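Local coordinates for Lmo0325 protein (PDB 4RYK) that probably binds DNA through an N-terminal helix-turn-helix domain and is a putative transcriptional regulator with an Rgg-like helical C-terminal domain, at residues E27-I33 with E55-I60; S9-R15 with F41-K45. All blocks are in the same frame, centred on the assembly; numbering follows the deposited sequence. Where two conformers were deposited one is given.

Contact 1 (E27-I33 with E55-I60); sequences EVYTGII and EILKRI. With GLC (alpha-D-glucopyranose), chain B.
The guanidinium of Arg59 has Ile32 CD1 over the centre of one face, 3.7 Å above the plane, and carries Thr30 O at its edge, exactly in plane. The Tyr29 ring has Val28 CG1 over one face and Ile56 CD1 in plane at its edge, 3.8 Å from Tyr29 CE1. Both terminal nitrogens of Arg59 grip one carbonyl oxygen end-on: Arg59 NH2 meets Thr30 O at 3.0 Å, almost in line with the C=O bond, and NH1 meets the same oxygen at 2.9 Å from the side, with a C=O...N angle of 139°. NH1 also makes weak, oblique bonds to Val28 O and Glu27 O, so one guanidinium gathers three carbonyls where helix 25-29 ends. The bend at chi2 (-80°) turns the chain along Val28, laying Arg59 CG 3.2 Å from Val28 O. These segments belong to the helix-turn-helix domain of the XRE type: helix 25-29 is the first of the helix-turn-helix pair, Thr30 to Ile33 lie in the turn leading to helix 35-42, and helix 50-60 packs against helix 25-29 and the turn. Tyr29 O accepts the backbone N-H of Ile32 and of Ile33, folding the turn so that Ile32 drops onto the helix, its CG2 3.9 Å from Ile56 CG1 and its CG1 alongside the carboxylate of Glu55. Farther along, Val28 CG2 meets Ile60 CG2. On the outer side of the turn the bound glucose takes the Gly31 N-H through O6 at 2.8 Å, nearly straight at 166°. Arg59 O bonds Gln112 of the second subunit.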
ATOM      1  N   GLU A  27       4.150  11.121 -29.875  1.00 47.56           N
ATOM      2  CA  GLU A  27       2.945  10.694 -29.191  1.00 49.04           C
ATOM      3  C   GLU A  27       2.950  10.946 -27.691  1.00 46.47           C
ATOM      4  O   GLU A  27       1.900  11.043 -27.081  1.00 43.27           O
ATOM      5  CB  GLU A  27       2.608   9.256 -29.540  1.00 54.81           C
ATOM      6  CG  GLU A  27       3.344   8.186 -28.809  1.00 56.38           C
ATOM      7  CD  GLU A  27       3.267   6.865 -29.589  1.00 65.60           C
ATOM      8  OE1 GLU A  27       2.165   6.252 -29.662  1.00 75.40           O
ATOM      9  OE2 GLU A  27       4.307   6.441 -30.130  1.00 56.89           O
ATOM     10  N   VAL A  28       4.113  11.101 -27.084  1.00 42.47           N
ATOM     11  CA  VAL A  28       4.122  11.375 -25.665  1.00 41.11           C
ATOM     12  C   VAL A  28       3.818  12.865 -25.374  1.00 43.16           C
ATOM     13  O   VAL A  28       3.083  13.177 -24.451  1.00 43.72           O
ATOM     14  CB  VAL A  28       5.441  10.954 -25.026  1.00 37.74           C
ATOM     15  CG1 VAL A  28       5.590  11.572 -23.665  1.00 38.38           C
ATOM     16  CG2 VAL A  28       5.510   9.447 -24.910  1.00 38.39           C
ATOM     17  N   TYR A  29       4.370  13.773 -26.174  1.00 43.31           N
ATOM     18  CA  TYR A  29       4.385  15.187 -25.822  1.00 43.70           C
ATOM     19  C   TYR A  29       3.387  16.099 -26.534  1.00 46.63           C
ATOM     20  O   TYR A  29       3.120  17.200 -26.026  1.00 46.15           O
ATOM     21  CB  TYR A  29       5.796  15.750 -25.976  1.00 42.05           C
ATOM     22  CG  TYR A  29       6.787  15.097 -25.034  1.00 41.72           C
ATOM     23  CD1 TYR A  29       6.752  15.355 -23.663  1.00 41.80           C
ATOM     24  CD2 TYR A  29       7.706  14.183 -25.500  1.00 41.87           C
ATOM     25  CE1 TYR A  29       7.647  14.770 -22.809  1.00 40.96           C
ATOM     26  CE2 TYR A  29       8.612  13.586 -24.655  1.00 41.59           C
ATOM     27  CZ  TYR A  29       8.572  13.874 -23.306  1.00 40.91           C
ATOM     28  OH  TYR A  29       9.472  13.246 -22.490  1.00 39.21           O
ATOM     29  N   THR A  30       2.828  15.633 -27.653  1.00 46.32           N
ATOM     30  CA  THR A  30       1.970  16.443 -28.472  1.00 49.65           C
ATOM     31  C   THR A  30       0.757  16.902 -27.694  1.00 48.80           C
ATOM     32  O   THR A  30       0.105  16.111 -27.028  1.00 47.53           O
ATOM     33  CB  THR A  30       1.456  15.705 -29.721  1.00 50.84           C
ATOM     34  OG1 THR A  30       2.566  15.291 -30.493  1.00 54.63           O
ATOM     35  CG2 THR A  30       0.649  16.657 -30.611  1.00 54.62           C
ATOM     36  N   GLY A  31       0.511  18.203 -27.761  1.00 51.87           N
ATOM     37  CA  GLY A  31      -0.561  18.850 -27.023  1.00 51.36           C
ATOM     38  C   GLY A  31      -0.178  19.132 -25.577  1.00 53.46           C
ATOM     39  O   GLY A  31      -0.944  19.750 -24.848  1.00 51.50           O
ATOM     40  N   ILE A  32       1.005  18.715 -25.131  1.00 51.72           N
ATOM     41  CA  ILE A  32       1.383  19.021 -23.734  1.00 49.45           C
ATOM     42  C   ILE A  32       2.456  20.099 -23.745  1.00 50.17           C
ATOM     43  O   ILE A  32       2.276  21.165 -23.191  1.00 48.05           O
ATOM     44  CB  ILE A  32       1.870  17.753 -22.988  1.00 47.69           C
ATOM     45  CG1 ILE A  32       0.732  16.730 -22.870  1.00 46.21           C
ATOM     46  CG2 ILE A  32       2.389  18.082 -21.594  1.00 46.26           C
ATOM     47  CD1 ILE A  32       1.202  15.343 -22.522  1.00 45.26           C
ATOM     48  N   ILE A  33       3.562  19.809 -24.424  1.00 48.05           N
ATOM     49  CA  ILE A  33       4.624  20.774 -24.641  1.00 49.31           C
ATOM     50  C   ILE A  33       5.203  20.588 -26.035  1.00 51.95           C
ATOM     51  O   ILE A  33       5.074  19.530 -26.643  1.00 51.16           O
ATOM     52  CB  ILE A  33       5.774  20.586 -23.655  1.00 50.92           C
ATOM     53  CG1 ILE A  33       6.268  19.108 -23.655  1.00 51.11           C
ATOM     54  CG2 ILE A  33       5.334  21.029 -22.277  1.00 51.42           C
ATOM     55  CD1 ILE A  33       7.532  18.862 -22.861  1.00 48.75           C
ATOM     56  N   GLU A  55       0.466  15.082 -16.934  1.00 43.25           N
ATOM     57  CA  GLU A  55      -0.066  14.736 -18.266  1.00 42.09           C
ATOM     58  C   GLU A  55       0.907  13.843 -19.005  1.00 41.28           C
ATOM     59  O   GLU A  55       0.503  12.907 -19.707  1.00 41.43           O
ATOM     60  CB  GLU A  55      -0.358  15.993 -19.076  1.00 46.84           C
ATOM     61  CG  GLU A  55      -1.445  16.862 -18.454  1.00 53.56           C
ATOM     62  CD  GLU A  55      -1.570  18.210 -19.122  1.00 62.03           C
ATOM     63  OE1 GLU A  55      -1.393  18.315 -20.353  1.00 70.05           O
ATOM     64  OE2 GLU A  55      -1.872  19.188 -18.406  1.00 82.29           O
ATOM     65  N   ILE A  56       2.196  14.116 -18.853  1.00 39.92           N
ATOM     66  CA  ILE A  56       3.229  13.289 -19.521  1.00 40.08           C
ATOM     67  C   ILE A  56       3.213  11.882 -18.953  1.00 37.84           C
ATOM     68  O   ILE A  56       3.261  10.893 -19.678  1.00 37.48           O
ATOM     69  CB  ILE A  56       4.620  13.931 -19.354  1.00 39.49           C
ATOM     70  CG1 ILE A  56       4.679  15.195 -20.219  1.00 42.32           C
ATOM     71  CG2 ILE A  56       5.696  12.946 -19.741  1.00 39.29           C
ATOM     72  CD1 ILE A  56       5.751  16.193 -19.806  1.00 43.49           C
ATOM     73  N   LEU A  57       3.114  11.783 -17.633  1.00 36.66           N
ATOM     74  CA  LEU A  57       3.046  10.466 -16.991  1.00 35.73           C
ATOM     75  C   LEU A  57       1.911   9.637 -17.513  1.00 38.15           C
ATOM     76  O   LEU A  57       2.016   8.401 -17.645  1.00 36.19           O
ATOM     77  CB  LEU A  57       2.900  10.614 -15.486  1.00 37.66           C
ATOM     78  CG  LEU A  57       4.172  10.962 -14.724  1.00 38.32           C
ATOM     79  CD1 LEU A  57       3.793  11.086 -13.248  1.00 41.79           C
ATOM     80  CD2 LEU A  57       5.285   9.955 -14.921  1.00 41.69           C
ATOM     81  N   LYS A  58       0.793  10.296 -17.794  1.00 38.90           N
ATOM     82  CA  LYS A  58      -0.337   9.594 -18.338  1.00 41.73           C
ATOM     83  C   LYS A  58      -0.028   9.053 -19.720  1.00 38.91           C
ATOM     84  O   LYS A  58      -0.451   7.968 -20.086  1.00 37.90           O
ATOM     85  CB  LYS A  58      -1.581  10.500 -18.396  1.00 50.51           C
ATOM     86  CG  LYS A  58      -2.805   9.844 -17.811  1.00 61.08           C
ATOM     87  CD  LYS A  58      -4.126  10.432 -18.346  1.00 72.10           C
ATOM     88  CE  LYS A  58      -4.377  11.832 -17.806  1.00 75.19           C
ATOM     89  NZ  LYS A  58      -4.282  11.827 -16.318  1.00 79.73           N
ATOM     90  N   ARG A  59       0.732   9.786 -20.482  1.00 38.63           N
ATOM     91  CA  ARG A  59       1.074   9.334 -21.828  1.00 39.32           C
ATOM     92  C   ARG A  59       2.019   8.123 -21.857  1.00 39.55           C
ATOM     93  O   ARG A  59       2.109   7.418 -22.881  1.00 42.97           O
ATOM     94  CB  ARG A  59       1.694  10.488 -22.599  1.00 39.15           C
ATOM     95  CG  ARG A  59       0.741  11.624 -22.902  1.00 41.47           C
ATOM     96  CD  ARG A  59      -0.117  11.284 -24.106  1.00 45.57           C
ATOM     97  NE  ARG A  59      -1.007  12.381 -24.373  1.00 46.55           N
ATOM     98  CZ  ARG A  59      -0.702  13.427 -25.111  1.00 49.83           C
ATOM     99  NH1 ARG A  59       0.479  13.550 -25.687  1.00 52.65           N
ATOM    100  NH2 ARG A  59      -1.601  14.373 -25.274  1.00 50.30           N
ATOM    101  N   ILE A  60       2.764   7.892 -20.780  1.00 37.33           N
ATOM    102  CA  ILE A  60       3.634   6.736 -20.729  1.00 35.72           C
ATOM    103  C   ILE A  60       3.055   5.696 -19.791  1.00 35.92           C
ATOM    104  O   ILE A  60       3.667   4.651 -19.612  1.00 35.01           O
ATOM    105  CB  ILE A  60       5.096   7.077 -20.374  1.00 37.56           C
ATOM    106  CG1 ILE A  60       5.206   7.802 -19.026  1.00 36.50           C
ATOM    107  CG2 ILE A  60       5.735   7.972 -21.422  1.00 37.71           C
ATOM    108  CD1 ILE A  60       6.562   7.680 -18.380  1.00 35.75           C
TER
HETATM  109  C1  GLC B   1       2.554  24.006 -27.173  1.00102.70           C
HETATM  110  C2  GLC B   1       1.383  24.312 -26.217  1.00102.48           C
HETATM  111  C3  GLC B   1       0.407  23.154 -26.179  1.00 97.07           C
HETATM  112  C4  GLC B   1       0.228  22.785 -27.637  1.00 95.63           C
HETATM  113  C5  GLC B   1       1.460  21.903 -27.868  1.00 94.43           C
HETATM  114  C6  GLC B   1       1.623  21.314 -29.264  1.00 90.05           C
HETATM  115  O2  GLC B   1       1.835  24.570 -24.887  1.00105.15           O
HETATM  116  O3  GLC B   1      -0.817  23.477 -25.529  1.00 99.10           O
HETATM  117  O4  GLC B   1      -1.060  22.195 -27.858  1.00 90.41           O
HETATM  118  O5  GLC B   1       2.667  22.620 -27.545  1.00 94.58           O
HETATM  119  O6  GLC B   1       2.197  20.019 -29.030  1.00 72.14           O

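Contact 2 (S9-R15 with F41-K45); sequences SYGELIR and FEKGK
A chi1 of 169° points the Phe41 ring away from its own N and across Gly11, while the -70° chi1 and extended chain of Glu42 carry its carboxylate up to Arg15 CB, 3.6 Å from Glu42 CD. Gly11 CA sits over the ring face in a CH-pi contact, 3.6 Å from the centroid and 17° off the normal. The same CA of Gly11 approaches Phe41 O at 3.3 Å in a CA-H...O contact, a closeness possible because Gly11 has no CB. Ile14 CG1 packs on Phe41 CZ at 4.0 Å. At the start of helix 10-20, Ser9 OG accepts the N-H of Glu12 in an ST motif and donates to the anti lone pair of Glu12 OE2. Glu12 CG rests 3.3 Å from Glu42 O, and Ser9 OG lies 3.4 Å from Gly44 CA, where a Schellman motif ends helix 35-42. The carboxylate of Glu42 is buried and well satisfied: Arg18 and Tyr29 reach OE2, Gln25 reaches OE1. The N-terminal turns of helix 10-20 thus meet the C-terminal end of helix 35-42, with Tyr29 of helix 25-29 against Phe41 and Ile14, and helices 50-60 and 64-71 packing on Ile14.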
ATOM      1  N   SER A   9      17.928  13.479 -13.622  1.00 49.68           N
ATOM      2  CA  SER A   9      16.716  14.340 -13.758  1.00 50.40           C
ATOM      3  C   SER A   9      15.463  13.582 -14.120  1.00 46.65           C
ATOM      4  O   SER A   9      15.527  12.509 -14.766  1.00 45.62           O
ATOM      5  CB  SER A   9      16.895  15.429 -14.837  1.00 52.90           C
ATOM      6  OG  SER A   9      16.704  14.931 -16.189  1.00 55.26           O
ATOM      7  N   TYR A  10      14.304  14.152 -13.760  1.00 44.95           N
ATOM      8  CA  TYR A  10      13.009  13.525 -14.055  1.00 39.66           C
ATOM      9  C   TYR A  10      12.887  13.227 -15.564  1.00 40.20           C
ATOM     10  O   TYR A  10      12.464  12.157 -15.975  1.00 40.75           O
ATOM     11  CB  TYR A  10      11.819  14.393 -13.641  1.00 40.39           C
ATOM     12  CG  TYR A  10      11.839  14.940 -12.202  1.00 43.01           C
ATOM     13  CD1 TYR A  10      11.953  14.099 -11.086  1.00 41.56           C
ATOM     14  CD2 TYR A  10      11.714  16.315 -11.977  1.00 47.21           C
ATOM     15  CE1 TYR A  10      11.963  14.619  -9.792  1.00 43.99           C
ATOM     16  CE2 TYR A  10      11.759  16.843 -10.700  1.00 49.24           C
ATOM     17  CZ  TYR A  10      11.864  16.000  -9.610  1.00 46.05           C
ATOM     18  OH  TYR A  10      11.870  16.601  -8.363  1.00 49.09           O
ATOM     19  N   GLY A  11      13.262  14.182 -16.397  1.00 41.05           N
ATOM     20  CA  GLY A  11      13.063  14.047 -17.845  1.00 41.05           C
ATOM     21  C   GLY A  11      13.935  12.955 -18.430  1.00 41.45           C
ATOM     22  O   GLY A  11      13.539  12.288 -19.383  1.00 41.14           O
ATOM     23  N   GLU A  12      15.109  12.751 -17.850  1.00 42.46           N
ATOM     24  CA  GLU A  12      16.011  11.707 -18.342  1.00 43.76           C
ATOM     25  C   GLU A  12      15.400  10.352 -18.081  1.00 40.42           C
ATOM     26  O   GLU A  12      15.467   9.478 -18.935  1.00 40.16           O
ATOM     27  CB  GLU A  12      17.407  11.846 -17.744  1.00 45.70           C
ATOM     28  CG  GLU A  12      18.188  12.958 -18.427  1.00 51.06           C
ATOM     29  CD  GLU A  12      19.340  13.478 -17.604  1.00 55.44           C
ATOM     30  OE1 GLU A  12      20.490  13.097 -17.863  1.00 63.37           O
ATOM     31  OE2 GLU A  12      19.103  14.281 -16.696  1.00 60.82           O
ATOM     32  N   LEU A  13      14.712  10.202 -16.942  1.00 39.02           N
ATOM     33  CA  LEU A  13      14.033   8.939 -16.662  1.00 38.80           C
ATOM     34  C   LEU A  13      12.800   8.735 -17.568  1.00 38.28           C
ATOM     35  O   LEU A  13      12.542   7.629 -18.058  1.00 36.54           O
ATOM     36  CB  LEU A  13      13.656   8.832 -15.192  1.00 38.18           C
ATOM     37  CG  LEU A  13      12.837   7.601 -14.835  1.00 37.35           C
ATOM     38  CD1 LEU A  13      13.552   6.327 -15.249  1.00 40.71           C
ATOM     39  CD2 LEU A  13      12.620   7.569 -13.330  1.00 37.76           C
ATOM     40  N   ILE A  14      12.058   9.814 -17.798  1.00 36.69           N
ATOM     41  CA  ILE A  14      10.919   9.739 -18.671  1.00 35.36           C
ATOM     42  C   ILE A  14      11.390   9.241 -20.042  1.00 35.54           C
ATOM     43  O   ILE A  14      10.771   8.397 -20.623  1.00 35.82           O
ATOM     44  CB  ILE A  14      10.204  11.092 -18.842  1.00 36.05           C
ATOM     45  CG1 ILE A  14       9.495  11.544 -17.544  1.00 36.85           C
ATOM     46  CG2 ILE A  14       9.158  10.995 -19.950  1.00 37.33           C
ATOM     47  CD1 ILE A  14       8.290  10.701 -17.151  1.00 36.30           C
ATOM     48  N   ARG A  15      12.493   9.782 -20.529  0.50 37.36           N
ATOM     49  CA  ARG A  15      13.032   9.374 -21.813  0.50 38.27           C
ATOM     50  C   ARG A  15      13.297   7.879 -21.864  0.50 37.33           C
ATOM     51  O   ARG A  15      12.894   7.201 -22.807  0.50 37.58           O
ATOM     52  CB  ARG A  15      14.304  10.155 -22.106  0.50 40.00           C
ATOM     53  CG  ARG A  15      15.207   9.506 -23.146  0.50 41.50           C
ATOM     54  CD  ARG A  15      16.591  10.111 -23.070  0.50 42.74           C
ATOM     55  NE  ARG A  15      17.422   9.593 -24.134  0.50 45.09           N
ATOM     56  CZ  ARG A  15      17.932   8.381 -24.118  0.50 42.96           C
ATOM     57  NH1 ARG A  15      17.695   7.564 -23.088  0.50 44.06           N
ATOM     58  NH2 ARG A  15      18.641   8.006 -25.127  0.50 43.94           N
ATOM     59  N   PHE A  41      13.662  18.957 -21.983  1.00 49.76           N
ATOM     60  CA  PHE A  41      13.213  18.256 -20.769  1.00 47.57           C
ATOM     61  C   PHE A  41      13.876  16.896 -20.681  1.00 46.65           C
ATOM     62  O   PHE A  41      14.339  16.511 -19.620  1.00 44.56           O
ATOM     63  CB  PHE A  41      11.691  18.098 -20.829  1.00 46.63           C
ATOM     64  CG  PHE A  41      11.099  17.177 -19.809  1.00 44.67           C
ATOM     65  CD1 PHE A  41      11.183  17.465 -18.445  1.00 45.55           C
ATOM     66  CD2 PHE A  41      10.375  16.056 -20.216  1.00 44.50           C
ATOM     67  CE1 PHE A  41      10.609  16.632 -17.510  1.00 44.39           C
ATOM     68  CE2 PHE A  41       9.798  15.217 -19.281  1.00 44.38           C
ATOM     69  CZ  PHE A  41       9.924  15.510 -17.917  1.00 44.29           C
ATOM     70  N   GLU A  42      13.937  16.163 -21.796  1.00 46.72           N
ATOM     71  CA  GLU A  42      14.534  14.810 -21.794  1.00 46.40           C
ATOM     72  C   GLU A  42      16.053  14.806 -21.597  1.00 50.76           C
ATOM     73  O   GLU A  42      16.611  13.805 -21.196  1.00 52.36           O
ATOM     74  CB  GLU A  42      14.117  14.017 -23.034  1.00 46.27           C
ATOM     75  CG  GLU A  42      12.638  13.628 -22.994  1.00 44.56           C
ATOM     76  CD  GLU A  42      12.278  12.483 -23.932  1.00 45.38           C
ATOM     77  OE1 GLU A  42      13.057  12.207 -24.864  1.00 49.83           O
ATOM     78  OE2 GLU A  42      11.222  11.849 -23.712  1.00 43.51           O
ATOM     79  N   LYS A  43      16.708  15.932 -21.823  1.00 54.97           N
ATOM     80  CA  LYS A  43      18.132  16.093 -21.501  1.00 58.84           C
ATOM     81  C   LYS A  43      18.368  16.705 -20.151  1.00 57.82           C
ATOM     82  O   LYS A  43      19.507  16.974 -19.792  1.00 58.12           O
ATOM     83  CB  LYS A  43      18.804  16.997 -22.534  1.00 63.89           C
ATOM     84  CG  LYS A  43      18.664  16.428 -23.923  1.00 70.30           C
ATOM     85  CD  LYS A  43      19.372  17.261 -24.974  1.00 77.41           C
ATOM     86  CE  LYS A  43      19.501  16.441 -26.248  1.00 80.24           C
ATOM     87  NZ  LYS A  43      20.136  17.244 -27.316  1.00 89.21           N
ATOM     88  N   GLY A  44      17.311  16.985 -19.408  1.00 55.25           N
ATOM     89  CA  GLY A  44      17.464  17.639 -18.122  1.00 56.85           C
ATOM     90  C   GLY A  44      17.764  19.120 -18.226  1.00 59.31           C
ATOM     91  O   GLY A  44      18.308  19.716 -17.316  1.00 62.36           O
ATOM     92  N   LYS A  45      17.417  19.738 -19.330  1.00 62.23           N
ATOM     93  CA  LYS A  45      17.654  21.143 -19.443  1.00 67.80           C
ATOM     94  C   LYS A  45      16.453  22.005 -19.103  1.00 68.93           C
ATOM     95  O   LYS A  45      16.579  23.213 -19.074  1.00 74.72           O
ATOM     96  CB  LYS A  45      18.209  21.466 -20.829  1.00 70.32           C
ATOM     97  CG  LYS A  45      19.698  21.159 -20.947  1.00 79.41           C
ATOM     98  CD  LYS A  45      20.459  21.830 -19.802  1.00 86.90           C
ATOM     99  CE  LYS A  45      21.940  22.025 -20.073  1.00 95.53           C
ATOM    100  NZ  LYS A  45      22.710  20.950 -19.400  1.00 97.16           N
TER

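Overall arrangement
Both contacts lie in the N-terminal helix-turn-helix domain, their centres 13 Å apart, and their segments alternate along the chain. Contact 1 is the more buried, joining helix 25-29 and its turn to helix 50-60; contact 2 is partly buried, bordered by exposed Ser9, Glu12 and Arg15, and joins helices 10-20 and 35-42. In contact 1 an arginine binds backbone carbonyls beside aliphatic packing, whereas contact 2 has no hydrogen bond across it and relies on close glycine packing. Tyr29 of contact 1 and Glu42 of contact 2 couple the two, and they also touch where Ile60 CD1 lies 3.7 Å from Ile14 CD1.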